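Side-chain contacts in enoyl-CoA hydratase (PDB 3PE8), which probably adds water to the double bond of 2-enoyl-CoA thioesters, giving 3-hydroxyacyl-CoA, as enoyl-CoA hydratases of the crotonase family do: residues E176-D181 with A187-A192; V54-V59 with S193-N198; L11-D14 with V19-L22. All coordinates share one frame; numbering follows the deposited sequence. Where two conformers were deposited one is given.

All three contacts involve the main beta-sheet of the crotonase fold. Interaction 3 is the hairpin at one edge of this sheet. Strand 56-61, used by interaction 2, lies next to the hairpin, and backbone bonds join them: Val56 O accepts from Arg20 N at 2.9 Å. Interaction 1 sits at the other edge, on strand 177-178. Helix 183-195 serves interactions 1 and 2, whose centres are about 14 Å apart, and its Ala191 CB packs on Val56 CG1 at 3.8 Å. The centres of interactions 2 and 3 are about 13 Å apart. Interactions 1 and 2 also touch a second subunit; all lie away from the zinc site at Glu109 and His129.

Interaction 1: E176-D181 with A187-A192; sequences EVVAHD and ARRVAA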
loop_
_atom_site.group_PDB
_atom_site.type_symbol
_atom_site.label_atom_id
_atom_site.label_comp_id
_atom_site.label_asym_id
_atom_site.label_seq_id
_atom_site.Cartn_x
_atom_site.Cartn_y
_atom_site.Cartn_z
ATOM N N GLU A 176 -10.837 0.557 29.111
ATOM C CA GLU A 176 -11.319 0.731 30.472
ATOM C C GLU A 176 -11.083 -0.562 31.244
ATOM O O GLU A 176 -11.225 -1.649 30.681
ATOM C CB GLU A 176 -12.816 1.080 30.422
ATOM C CG GLU A 176 -13.437 1.454 31.719
ATOM C CD GLU A 176 -14.909 1.873 31.604
ATOM O OE1 GLU A 176 -15.550 1.735 30.523
ATOM O OE2 GLU A 176 -15.457 2.303 32.658
ATOM N N VAL A 177 -10.709 -0.414 32.515
ATOM C CA VAL A 177 -10.563 -1.523 33.452
ATOM C C VAL A 177 -11.453 -1.205 34.645
ATOM O O VAL A 177 -11.375 -0.101 35.214
ATOM C CB VAL A 177 -9.123 -1.732 33.939
ATOM C CG1 VAL A 177 -9.093 -2.823 35.002
ATOM C CG2 VAL A 177 -8.254 -2.112 32.743
ATOM N N VAL A 178 -12.283 -2.189 35.014
ATOM C CA VAL A 178 -13.246 -2.046 36.118
ATOM C C VAL A 178 -13.180 -3.246 37.053
ATOM O O VAL A 178 -12.653 -4.302 36.694
ATOM C CB VAL A 178 -14.696 -1.896 35.614
ATOM C CG1 VAL A 178 -14.838 -0.632 34.736
ATOM C CG2 VAL A 178 -15.139 -3.132 34.837
ATOM N N ALA A 179 -13.715 -3.076 38.265
ATOM C CA ALA A 179 -13.823 -4.174 39.193
ATOM C C ALA A 179 -14.572 -5.321 38.528
ATOM O O ALA A 179 -15.503 -5.124 37.744
ATOM C CB ALA A 179 -14.585 -3.719 40.500
ATOM N N HIS A 180 -14.223 -6.541 38.891
ATOM C CA HIS A 180 -14.819 -7.680 38.223
ATOM C C HIS A 180 -16.347 -7.655 38.259
ATOM O O HIS A 180 -17.018 -7.933 37.241
ATOM C CB HIS A 180 -14.326 -8.984 38.873
ATOM C CG HIS A 180 -14.767 -10.204 38.137
ATOM N ND1 HIS A 180 -14.192 -10.584 36.941
ATOM C CD2 HIS A 180 -15.760 -11.092 38.384
ATOM C CE1 HIS A 180 -14.802 -11.669 36.497
ATOM N NE2 HIS A 180 -15.750 -12.007 37.358
ATOM N N ASP A 181 -16.925 -7.319 39.407
ATOM C CA ASP A 181 -18.382 -7.417 39.494
ATOM C C ASP A 181 -19.102 -6.256 38.784
ATOM O O ASP A 181 -20.327 -6.264 38.676
ATOM C CB ASP A 181 -18.835 -7.608 40.943
ATOM C CG ASP A 181 -18.382 -8.951 41.539
ATOM O OD1 ASP A 181 -18.077 -9.932 40.812
ATOM O OD2 ASP A 181 -18.349 -9.013 42.777
ATOM N N ALA A 187 -19.916 -2.536 30.451
ATOM C CA ALA A 187 -20.160 -2.823 29.037
ATOM C C ALA A 187 -21.549 -2.341 28.618
ATOM O O ALA A 187 -21.699 -1.771 27.529
ATOM C CB ALA A 187 -19.986 -4.269 28.748
ATOM N N ARG A 188 -22.543 -2.524 29.499
ATOM C CA ARG A 188 -23.909 -2.034 29.224
ATOM C C ARG A 188 -23.979 -0.515 29.149
ATOM O O ARG A 188 -24.758 0.016 28.367
ATOM C CB ARG A 188 -24.914 -2.580 30.242
ATOM C CG ARG A 188 -25.287 -4.055 30.008
ATOM C CD ARG A 188 -26.395 -4.499 30.936
ATOM N NE ARG A 188 -25.974 -4.768 32.306
ATOM C CZ ARG A 188 -25.569 -5.956 32.775
ATOM N NH1 ARG A 188 -25.457 -7.030 31.974
ATOM N NH2 ARG A 188 -25.246 -6.071 34.048
ATOM N N ARG A 189 -23.157 0.190 29.939
ATOM C CA ARG A 189 -23.099 1.646 29.875
ATOM C C ARG A 189 -22.614 2.112 28.523
ATOM O O ARG A 189 -23.209 3.041 27.944
ATOM C CB ARG A 189 -22.190 2.245 30.975
ATOM C CG ARG A 189 -22.680 2.129 32.353
ATOM C CD ARG A 189 -21.875 3.041 33.296
ATOM N NE ARG A 189 -20.413 2.825 33.203
ATOM C CZ ARG A 189 -19.687 2.157 34.113
ATOM N NH1 ARG A 189 -20.272 1.589 35.196
ATOM N NH2 ARG A 189 -18.375 2.013 33.930
ATOM N N VAL A 190 -21.539 1.499 28.010
ATOM C CA VAL A 190 -21.016 1.860 26.704
ATOM C C VAL A 190 -22.016 1.519 25.621
ATOM O O VAL A 190 -22.322 2.335 24.776
ATOM C CB VAL A 190 -19.632 1.223 26.447
ATOM C CG1 VAL A 190 -19.179 1.463 25.028
ATOM C CG2 VAL A 190 -18.629 1.762 27.485
ATOM N N ALA A 191 -22.622 0.326 25.713
ATOM C CA ALA A 191 -23.635 -0.057 24.757
ATOM C C ALA A 191 -24.816 0.916 24.748
ATOM O O ALA A 191 -25.311 1.262 23.674
ATOM C CB ALA A 191 -24.077 -1.511 25.011
ATOM N N ALA A 192 -25.263 1.346 25.932
ATOM C CA ALA A 192 -26.395 2.241 26.027
ATOM C C ALA A 192 -26.101 3.613 25.390
ATOM O O ALA A 192 -26.963 4.191 24.710
ATOM C CB ALA A 192 -26.838 2.417 27.481
HETATM O O HOH W 1 -18.369 2.025 30.860
#
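Glu176 and Arg189 meet in a salt bridge between the edge-strand region of the main crotonase-fold sheet and helix 183-195, which follows strand 177-178 after a short turn. The helix lies against the sheet, with Ala187 on Ile58 and Ala98 and Val190 on Ile96, and the charged pair joins it to the segment hydrogen-bonded to Ala119. The backbones are well apart here, the closest CA atoms being those of Glu176 and Ala187 at 9.6 Å, so long side chains make the connection.

The CB of Glu176 is directed toward the helix. From there CG stands anti to the backbone N (chi1 -173°), and the chain runs on extended, carrying the carboxylate across to the helix. Its CD comes within 4.2 Å of Arg189 NH2. The two oxygens then divide their work. OE1 passes Val190 CG2 at 4.3 Å, accepts a hydrogen bond from water 1 at 2.9 Å and forms a second salt bridge with Arg155 of the second subunit, a residue that also packs on Val190. The carboxylate thus has arginines of its own chain and of the second subunit as partners, which would be expected to favour its ionised form. OE2 is turned to Arg189, whose chain bends at chi3 and crosses the glutamate at about a right angle. The oxygen lies at the edge of the guanidinium and in its plane, although the planes of the two charged groups are 46° apart. Val178 CG1 also borders this edge, near the guanidinium plane and 4.5 Å from NH2. Water 1 accepts a weak hydrogen bond from NH2, linking the ions by a second path. The direct bond from Arg189 NH2 to Glu176 OE2 is itself weak, 3.2 Å long and bent to 124° at the hydrogen.

Interaction 2: V54-V59 with S193-N198; sequences VDVVIV and SIVGNN
Val56 presses one methyl, CG2, against Ile194, and this is the tight part of the contact: CG2 of Val56 lies 3.7 Å from CG2 of Ile194 and 3.9 Å from its CB, the two side chains crossing at about a right angle. The same Val56 methyl also meets CG2 of Val195 at 4.0 Å. With CG1 anti to the backbone N (chi1 177°), the valine turns its other methyl to Ala191, one helical turn back from Val195. Helix 183-195 thus packs on a face of the main sheet of the crotonase fold at the start of strand 56-61; Ile194 also touches Val202 of helix 199-234 and Leu158 of the second subunit.

Toward Asp55 the packing slackens and becomes polar. CB of Asp55 stays 4.1 Å from CG2 of Val195, and the side chains again cross at about a right angle. Beyond them a water spans the remaining distance, donating to Asp55 OD2 at 2.7 Å and to the backbone O of Val195 at 2.8 Å. The other carboxylate oxygen, OD1, is held by salt bridges from Arg18 and Arg203.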
loop_
_atom_site.group_PDB
_atom_site.type_symbol
_atom_site.label_atom_id
_atom_site.label_comp_id
_atom_site.label_asym_id
_atom_site.label_seq_id
_atom_site.Cartn_x
_atom_site.Cartn_y
_atom_site.Cartn_z
ATOM N N VAL A 54 -31.620 -5.648 17.207
ATOM C CA VAL A 54 -30.290 -5.530 17.837
ATOM C C VAL A 54 -29.511 -4.358 17.261
ATOM O O VAL A 54 -29.385 -4.220 16.033
ATOM C CB VAL A 54 -29.483 -6.819 17.602
ATOM C CG1 VAL A 54 -28.033 -6.686 18.158
ATOM C CG2 VAL A 54 -30.224 -8.033 18.222
ATOM N N ASP A 55 -29.005 -3.504 18.138
ATOM C CA ASP A 55 -28.109 -2.418 17.706
ATOM C C ASP A 55 -26.636 -2.673 18.011
ATOM O O ASP A 55 -25.764 -2.176 17.300
ATOM C CB ASP A 55 -28.493 -1.087 18.352
ATOM C CG ASP A 55 -29.753 -0.498 17.795
ATOM O OD1 ASP A 55 -30.185 -0.832 16.652
ATOM O OD2 ASP A 55 -30.320 0.323 18.532
ATOM N N VAL A 56 -26.362 -3.366 19.116
ATOM C CA VAL A 56 -25.013 -3.522 19.674
ATOM C C VAL A 56 -24.870 -4.940 20.218
ATOM O O VAL A 56 -25.856 -5.529 20.709
ATOM C CB VAL A 56 -24.720 -2.490 20.831
ATOM C CG1 VAL A 56 -23.345 -2.690 21.465
ATOM C CG2 VAL A 56 -24.864 -1.039 20.303
ATOM N N VAL A 57 -23.680 -5.522 20.040
ATOM C CA VAL A 57 -23.343 -6.837 20.587
ATOM C C VAL A 57 -22.284 -6.696 21.697
ATOM O O VAL A 57 -21.307 -5.924 21.530
ATOM C CB VAL A 57 -22.796 -7.791 19.481
ATOM C CG1 VAL A 57 -22.394 -9.139 20.075
ATOM C CG2 VAL A 57 -23.858 -8.035 18.369
ATOM N N ILE A 58 -22.471 -7.428 22.802
ATOM C CA ILE A 58 -21.424 -7.644 23.804
ATOM C C ILE A 58 -21.003 -9.098 23.746
ATOM O O ILE A 58 -21.874 -9.982 23.800
ATOM C CB ILE A 58 -21.923 -7.283 25.245
ATOM C CG1 ILE A 58 -22.311 -5.806 25.328
ATOM C CG2 ILE A 58 -20.869 -7.656 26.317
ATOM C CD1 ILE A 58 -23.040 -5.413 26.606
ATOM N N VAL A 59 -19.700 -9.346 23.690
ATOM C CA VAL A 59 -19.173 -10.694 23.764
ATOM C C VAL A 59 -18.460 -10.852 25.099
ATOM O O VAL A 59 -17.628 -10.017 25.444
ATOM C CB VAL A 59 -18.183 -11.000 22.619
ATOM C CG1 VAL A 59 -17.527 -12.408 22.798
ATOM C CG2 VAL A 59 -18.865 -10.960 21.245
ATOM N N SER A 193 -24.877 4.089 25.559
ATOM C CA SER A 193 -24.460 5.318 24.881
ATOM C C SER A 193 -24.536 5.206 23.368
ATOM O O SER A 193 -25.030 6.105 22.705
ATOM C CB SER A 193 -23.058 5.754 25.302
ATOM O OG SER A 193 -23.016 5.987 26.679
ATOM N N ILE A 194 -24.147 4.058 22.841
ATOM C CA ILE A 194 -24.223 3.824 21.415
ATOM C C ILE A 194 -25.674 3.761 20.941
ATOM O O ILE A 194 -26.033 4.359 19.945
ATOM C CB ILE A 194 -23.469 2.536 21.021
ATOM C CG1 ILE A 194 -21.991 2.620 21.421
ATOM C CG2 ILE A 194 -23.602 2.289 19.488
ATOM C CD1 ILE A 194 -21.170 1.374 21.028
ATOM N N VAL A 195 -26.494 3.024 21.684
ATOM C CA VAL A 195 -27.932 2.832 21.397
ATOM C C VAL A 195 -28.648 4.194 21.332
ATOM O O VAL A 195 -29.568 4.388 20.541
ATOM C CB VAL A 195 -28.568 1.853 22.401
ATOM C CG1 VAL A 195 -30.128 1.864 22.341
ATOM C CG2 VAL A 195 -28.052 0.435 22.140
ATOM N N GLY A 196 -28.223 5.139 22.159
ATOM C CA GLY A 196 -28.789 6.507 22.133
ATOM C C GLY A 196 -28.470 7.377 20.925
ATOM O O GLY A 196 -29.069 8.458 20.740
ATOM N N ASN A 197 -27.508 6.957 20.106
ATOM C CA ASN A 197 -27.123 7.688 18.913
ATOM C C ASN A 197 -27.966 7.282 17.691
ATOM O O ASN A 197 -28.848 6.453 17.790
ATOM C CB ASN A 197 -25.626 7.483 18.668
ATOM C CG ASN A 197 -24.801 8.274 19.627
ATOM O OD1 ASN A 197 -23.784 7.794 20.135
ATOM N ND2 ASN A 197 -25.252 9.475 19.946
ATOM N N ASN A 198 -27.743 7.967 16.588
ATOM C CA ASN A 198 -28.366 7.694 15.306
ATOM C C ASN A 198 -27.795 6.403 14.761
ATOM O O ASN A 198 -26.622 6.363 14.366
ATOM C CB ASN A 198 -28.021 8.873 14.378
ATOM C CG ASN A 198 -28.589 8.738 12.954
ATOM O OD1 ASN A 198 -28.670 7.657 12.387
ATOM N ND2 ASN A 198 -28.877 9.890 12.330
HETATM O O HOH W 2 -31.283 2.780 18.982
#

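Interaction 3: L11-D14 with V19-L22; sequences LLVD and VRTL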
loop_
_atom_site.group_PDB
_atom_site.type_symbol
_atom_site.label_atom_id
_atom_site.label_comp_id
_atom_site.label_asym_id
_atom_site.label_seq_id
_atom_site.Cartn_x
_atom_site.Cartn_y
_atom_site.Cartn_z
ATOM N N LEU A 11 -23.362 -21.553 24.015
ATOM C CA LEU A 11 -23.388 -20.095 23.852
ATOM C C LEU A 11 -24.684 -19.560 24.421
ATOM O O LEU A 11 -25.743 -19.964 23.967
ATOM C CB LEU A 11 -23.283 -19.655 22.390
ATOM C CG LEU A 11 -23.080 -18.151 22.176
ATOM C CD1 LEU A 11 -21.673 -17.701 22.538
ATOM C CD2 LEU A 11 -23.407 -17.797 20.702
ATOM N N LEU A 12 -24.613 -18.702 25.421
ATOM C CA LEU A 12 -25.816 -18.075 25.971
ATOM C C LEU A 12 -26.093 -16.782 25.236
ATOM O O LEU A 12 -25.148 -16.070 24.851
ATOM C CB LEU A 12 -25.670 -17.817 27.467
ATOM C CG LEU A 12 -25.418 -19.072 28.294
ATOM C CD1 LEU A 12 -25.078 -18.689 29.716
ATOM C CD2 LEU A 12 -26.613 -20.016 28.264
ATOM N N VAL A 13 -27.381 -16.494 25.015
ATOM C CA VAL A 13 -27.797 -15.305 24.254
ATOM C C VAL A 13 -28.867 -14.562 25.049
ATOM O O VAL A 13 -29.855 -15.151 25.459
ATOM C CB VAL A 13 -28.339 -15.690 22.847
ATOM C CG1 VAL A 13 -28.772 -14.461 22.042
ATOM C CG2 VAL A 13 -27.332 -16.558 22.048
ATOM N N ASP A 14 -28.675 -13.246 25.235
ATOM C CA ASP A 14 -29.647 -12.376 25.877
ATOM C C ASP A 14 -29.798 -11.131 25.003
ATOM O O ASP A 14 -28.795 -10.637 24.481
ATOM C CB ASP A 14 -29.147 -11.924 27.241
ATOM C CG ASP A 14 -30.080 -10.902 27.890
ATOM O OD1 ASP A 14 -29.876 -9.677 27.720
ATOM O OD2 ASP A 14 -31.082 -11.336 28.501
ATOM N N VAL A 19 -29.457 -4.503 23.021
ATOM C CA VAL A 19 -28.102 -5.016 23.140
ATOM C C VAL A 19 -28.136 -6.526 23.285
ATOM O O VAL A 19 -28.826 -7.046 24.155
ATOM C CB VAL A 19 -27.372 -4.366 24.334
ATOM C CG1 VAL A 19 -25.917 -4.929 24.457
ATOM C CG2 VAL A 19 -27.375 -2.820 24.220
ATOM N N ARG A 20 -27.415 -7.230 22.398
ATOM C CA ARG A 20 -27.378 -8.694 22.448
ATOM C C ARG A 20 -26.055 -9.110 23.063
ATOM O O ARG A 20 -24.999 -8.762 22.548
ATOM C CB ARG A 20 -27.511 -9.320 21.072
ATOM C CG ARG A 20 -27.479 -10.865 21.179
ATOM C CD ARG A 20 -28.124 -11.538 20.042
ATOM N NE ARG A 20 -29.543 -11.229 19.969
ATOM C CZ ARG A 20 -30.286 -11.503 18.919
ATOM N NH1 ARG A 20 -29.731 -12.097 17.852
ATOM N NH2 ARG A 20 -31.589 -11.188 18.913
ATOM N N THR A 21 -26.127 -9.831 24.183
ATOM C CA THR A 21 -24.951 -10.353 24.833
ATOM C C THR A 21 -24.792 -11.818 24.454
ATOM O O THR A 21 -25.736 -12.625 24.614
ATOM C CB THR A 21 -25.050 -10.202 26.366
ATOM O OG1 THR A 21 -25.286 -8.824 26.734
ATOM C CG2 THR A 21 -23.747 -10.690 27.053
ATOM N N LEU A 22 -23.603 -12.159 23.963
ATOM C CA LEU A 22 -23.239 -13.529 23.573
ATOM C C LEU A 22 -22.189 -13.963 24.591
ATOM O O LEU A 22 -21.113 -13.342 24.695
ATOM C CB LEU A 22 -22.635 -13.523 22.168
ATOM C CG LEU A 22 -23.528 -12.967 21.049
ATOM C CD1 LEU A 22 -22.770 -12.969 19.716
ATOM C CD2 LEU A 22 -24.855 -13.757 20.956
HETATM O O HOH W 3 -27.976 -8.164 26.470
#
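Val19, two residues before Thr21, the pairing partner of Asp14, opens the returning strand of the beta hairpin formed by strands 11-16 and 19-24, an antiparallel pair (166° between strand directions) at the margin of the main crotonase-fold sheet. Val19 O lies 2.7 Å from water 3, while the Val19 side chain turns to Ala191 and Val195 of helix 183-195.

Arg20 comes next, on the face shared with Val13. With chi1 at 180° the chain leaves CB directly opposite the backbone N, and it bends at chi3, bringing CD to Val13 CG1 at 3.6 Å, where the two side chains cross at a slant. The guanidinium continues past the valine: NE is hydrogen-bonded to Thr15 OG1, and NH2 forms a salt bridge with Asp51.

Thr21 pairs with Asp14 at a hydrogen-bonded position. Thr21 N donates to Asp14 O at 2.8 Å, and Asp14 N donates to Thr21 O at 3.1 Å. On the opposite face from Arg20, water 3 connects Thr21 OG1 (2.8 Å) with Asp14 OD1 (2.7 Å), an oxygen that is also hydrogen-bonded to Thr16 OG1.

Leu22 forms a non-hydrogen-bonded pair with Val13. The two side chains run side by side, Leu22 CD2 lying 3.9 Å from Val13 CG2. The same CD2 also lies 4.3 Å from Leu11 CD2, and both leucines reach Ala44 of helix 35-50.

The two faces of the hairpin thus differ in chemistry: on that of Val13 and Leu22 the contacts are between aliphatic carbons, the Arg20 methylenes joining in, whereas on the other water 3, close to Val19 O, Asp14 OD1 and Thr21 OG1, ties the strands together beside the two backbone bonds.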